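Local coordinates for protein A-adding tRNA nucleotidyltransferase (Aquifex aeolicus, PDB 4WBY) that adds the terminal adenosine to the 3' CC end of tRNA, using ATP and magnesium, to complete the CCA terminus, at residues K248-R253 / L273-L278. Sequence-based numbering, arbitrary orientation.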
loop_
_atom_site.group_PDB
_atom_site.type_symbol
_atom_site.label_atom_id
_atom_site.label_comp_id
_atom_site.label_asym_id
_atom_site.label_seq_id
_atom_site.Cartn_x
_atom_site.Cartn_y
_atom_site.Cartn_z
ATOM N N LYS A 248 14.456 -15.594 1.436
ATOM C CA LYS A 248 15.047 -14.282 1.172
ATOM C C LYS A 248 14.118 -13.146 1.613
ATOM O O LYS A 248 14.583 -12.116 2.106
ATOM C CB LYS A 248 15.386 -14.128 -0.309
ATOM C CG LYS A 248 16.590 -14.932 -0.762
ATOM C CD LYS A 248 16.959 -14.587 -2.188
ATOM C CE LYS A 248 17.343 -13.129 -2.301
ATOM N NZ LYS A 248 18.494 -12.818 -1.408
ATOM N N LEU A 249 12.811 -13.325 1.437
ATOM C CA LEU A 249 11.846 -12.302 1.854
ATOM C C LEU A 249 11.866 -12.106 3.372
ATOM O O LEU A 249 11.788 -10.974 3.857
ATOM C CB LEU A 249 10.431 -12.660 1.387
ATOM C CG LEU A 249 10.196 -12.711 -0.122
ATOM C CD1 LEU A 249 8.789 -13.213 -0.423
ATOM C CD2 LEU A 249 10.399 -11.339 -0.734
ATOM N N TYR A 250 11.978 -13.201 4.123
ATOM C CA TYR A 250 12.065 -13.089 5.575
ATOM C C TYR A 250 13.393 -12.470 6.007
ATOM O O TYR A 250 13.434 -11.680 6.953
ATOM C CB TYR A 250 11.857 -14.457 6.238
ATOM C CG TYR A 250 10.386 -14.806 6.338
ATOM C CD1 TYR A 250 9.729 -15.419 5.285
ATOM C CD2 TYR A 250 9.648 -14.476 7.469
ATOM C CE1 TYR A 250 8.383 -15.714 5.356
ATOM C CE2 TYR A 250 8.299 -14.768 7.551
ATOM C CZ TYR A 250 7.676 -15.387 6.490
ATOM O OH TYR A 250 6.336 -15.689 6.557
ATOM N N ALA A 251 14.472 -12.806 5.303
ATOM C CA ALA A 251 15.765 -12.189 5.574
ATOM C C ALA A 251 15.694 -10.691 5.291
ATOM O O ALA A 251 16.252 -9.870 6.030
ATOM C CB ALA A 251 16.864 -12.839 4.735
ATOM N N LEU A 252 14.990 -10.344 4.219
ATOM C CA LEU A 252 14.847 -8.951 3.835
ATOM C C LEU A 252 14.079 -8.169 4.898
ATOM O O LEU A 252 14.445 -7.043 5.212
ATOM C CB LEU A 252 14.158 -8.832 2.476
ATOM C CG LEU A 252 13.890 -7.402 1.990
ATOM C CD1 LEU A 252 15.179 -6.643 1.717
ATOM C CD2 LEU A 252 12.979 -7.384 0.754
ATOM N N ARG A 253 13.027 -8.759 5.459
ATOM C CA ARG A 253 12.266 -8.053 6.487
ATOM C C ARG A 253 13.154 -7.664 7.675
ATOM O O ARG A 253 13.036 -6.565 8.210
ATOM C CB ARG A 253 11.075 -8.882 6.964
ATOM C CG ARG A 253 10.278 -8.188 8.066
ATOM C CD ARG A 253 8.925 -8.830 8.287
ATOM N NE ARG A 253 9.074 -10.137 8.910
ATOM C CZ ARG A 253 8.060 -10.920 9.254
ATOM N NH1 ARG A 253 6.811 -10.525 9.034
ATOM N NH2 ARG A 253 8.296 -12.095 9.821
ATOM N N LEU A 273 11.354 -3.506 -2.638
ATOM C CA LEU A 273 12.435 -4.475 -2.451
ATOM C C LEU A 273 11.912 -5.906 -2.370
ATOM O O LEU A 273 12.534 -6.827 -2.894
ATOM C CB LEU A 273 13.236 -4.162 -1.190
ATOM C CG LEU A 273 13.960 -2.821 -1.138
ATOM C CD1 LEU A 273 14.770 -2.715 0.148
ATOM C CD2 LEU A 273 14.853 -2.660 -2.346
ATOM N N TYR A 274 10.784 -6.098 -1.697
ATOM C CA TYR A 274 10.153 -7.406 -1.668
ATOM C C TYR A 274 9.782 -7.830 -3.074
ATOM O O TYR A 274 9.978 -8.979 -3.456
ATOM C CB TYR A 274 8.902 -7.403 -0.793
ATOM C CG TYR A 274 9.164 -7.276 0.687
ATOM C CD1 TYR A 274 9.436 -8.397 1.464
ATOM C CD2 TYR A 274 9.123 -6.037 1.312
ATOM C CE1 TYR A 274 9.664 -8.282 2.820
ATOM C CE2 TYR A 274 9.348 -5.914 2.664
ATOM C CZ TYR A 274 9.616 -7.037 3.415
ATOM O OH TYR A 274 9.837 -6.910 4.762
ATOM N N LEU A 275 9.234 -6.890 -3.840
ATOM C CA LEU A 275 8.842 -7.176 -5.211
ATOM C C LEU A 275 10.049 -7.589 -6.062
ATOM O O LEU A 275 9.968 -8.533 -6.845
ATOM C CB LEU A 275 8.148 -5.964 -5.825
ATOM C CG LEU A 275 7.423 -6.262 -7.130
ATOM C CD1 LEU A 275 6.176 -7.094 -6.859
ATOM C CD2 LEU A 275 7.075 -4.958 -7.825
ATOM N N LEU A 276 11.158 -6.876 -5.906
ATOM C CA LEU A 276 12.375 -7.222 -6.640
ATOM C C LEU A 276 12.855 -8.632 -6.321
ATOM O O LEU A 276 13.258 -9.368 -7.218
ATOM C CB LEU A 276 13.503 -6.234 -6.338
ATOM C CG LEU A 276 13.277 -4.814 -6.860
ATOM C CD1 LEU A 276 14.480 -3.935 -6.555
ATOM C CD2 LEU A 276 12.998 -4.821 -8.359
ATOM N N ILE A 277 12.824 -9.010 -5.044
ATOM C CA ILE A 277 13.180 -10.377 -4.663
ATOM C C ILE A 277 12.191 -11.383 -5.272
ATOM O O ILE A 277 12.602 -12.421 -5.801
ATOM C CB ILE A 277 13.229 -10.545 -3.126
ATOM C CG1 ILE A 277 14.377 -9.722 -2.524
ATOM C CG2 ILE A 277 13.368 -12.011 -2.739
ATOM C CD1 ILE A 277 15.734 -9.978 -3.172
ATOM N N LEU A 278 10.897 -11.067 -5.213
ATOM C CA LEU A 278 9.860 -11.924 -5.793
ATOM C C LEU A 278 10.070 -12.250 -7.267
ATOM O O LEU A 278 9.835 -13.373 -7.699
ATOM C CB LEU A 278 8.491 -11.264 -5.650
ATOM C CG LEU A 278 7.557 -11.615 -4.512
ATOM C CD1 LEU A 278 6.311 -10.793 -4.716
ATOM C CD2 LEU A 278 7.243 -13.101 -4.497
#
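An antiparallel helix pair in the helical region after the head domain, within the C-terminal nucleotidyltransferase portion of this longer class II protein, is joined where Leu-249, Leu-252 and Arg-253 of helix 243-262 receive Tyr-274 of helix 271-278. The two short segments run 158° apart in direction with their axes 10.0 Å from each other, and 442 Å² is buried between them. Tyr-274 has CG anti to its carbonyl carbon (chi1 -70°), which carries the ring across to the partner helix. Leu-252 CD2 lies over one face, 3.8 Å from the ring centroid and 14° off the normal, a CH-pi contact. The same methyl is 3.5 Å from Tyr-274 N, and so also packs on the backbone of helix 271-278. Leu-249 CD2 meets the ring at CD1, while the phenol oxygen ends against the root of Arg-253, with Tyr-274 OH 3.2 Å from both Arg-253 CA and CB in van der Waals contact. The Arg-253 chain bends at chi3, and its NH1 forms a salt bridge with Glu-221. One turn further along, Ile-277 CG2 sits 3.6 Å from Leu-249 CD2, the two side chains lying alongside one another but pointing oppositely. Lys-248, bent at chi3 and chi4, lies across Ile-277 and brings its aliphatic CE to 3.6 Å from Ile-277 CD1. Replacing Tyr-274 by an alanine removes the ring over which Leu-252 CD2 packs, and is likely to open a gap beside Leu-249 and Arg-253. Trp-241 touches both Leu-249 and Leu-278, and helix 336-342 packs on Leu-273 and Ile-277. With six of eight touching residues buried, this is apolar packing of two neighbouring antiparallel helices, as expected of the helical region that follows the catalytic head in CCA-adding enzymes and their relatives.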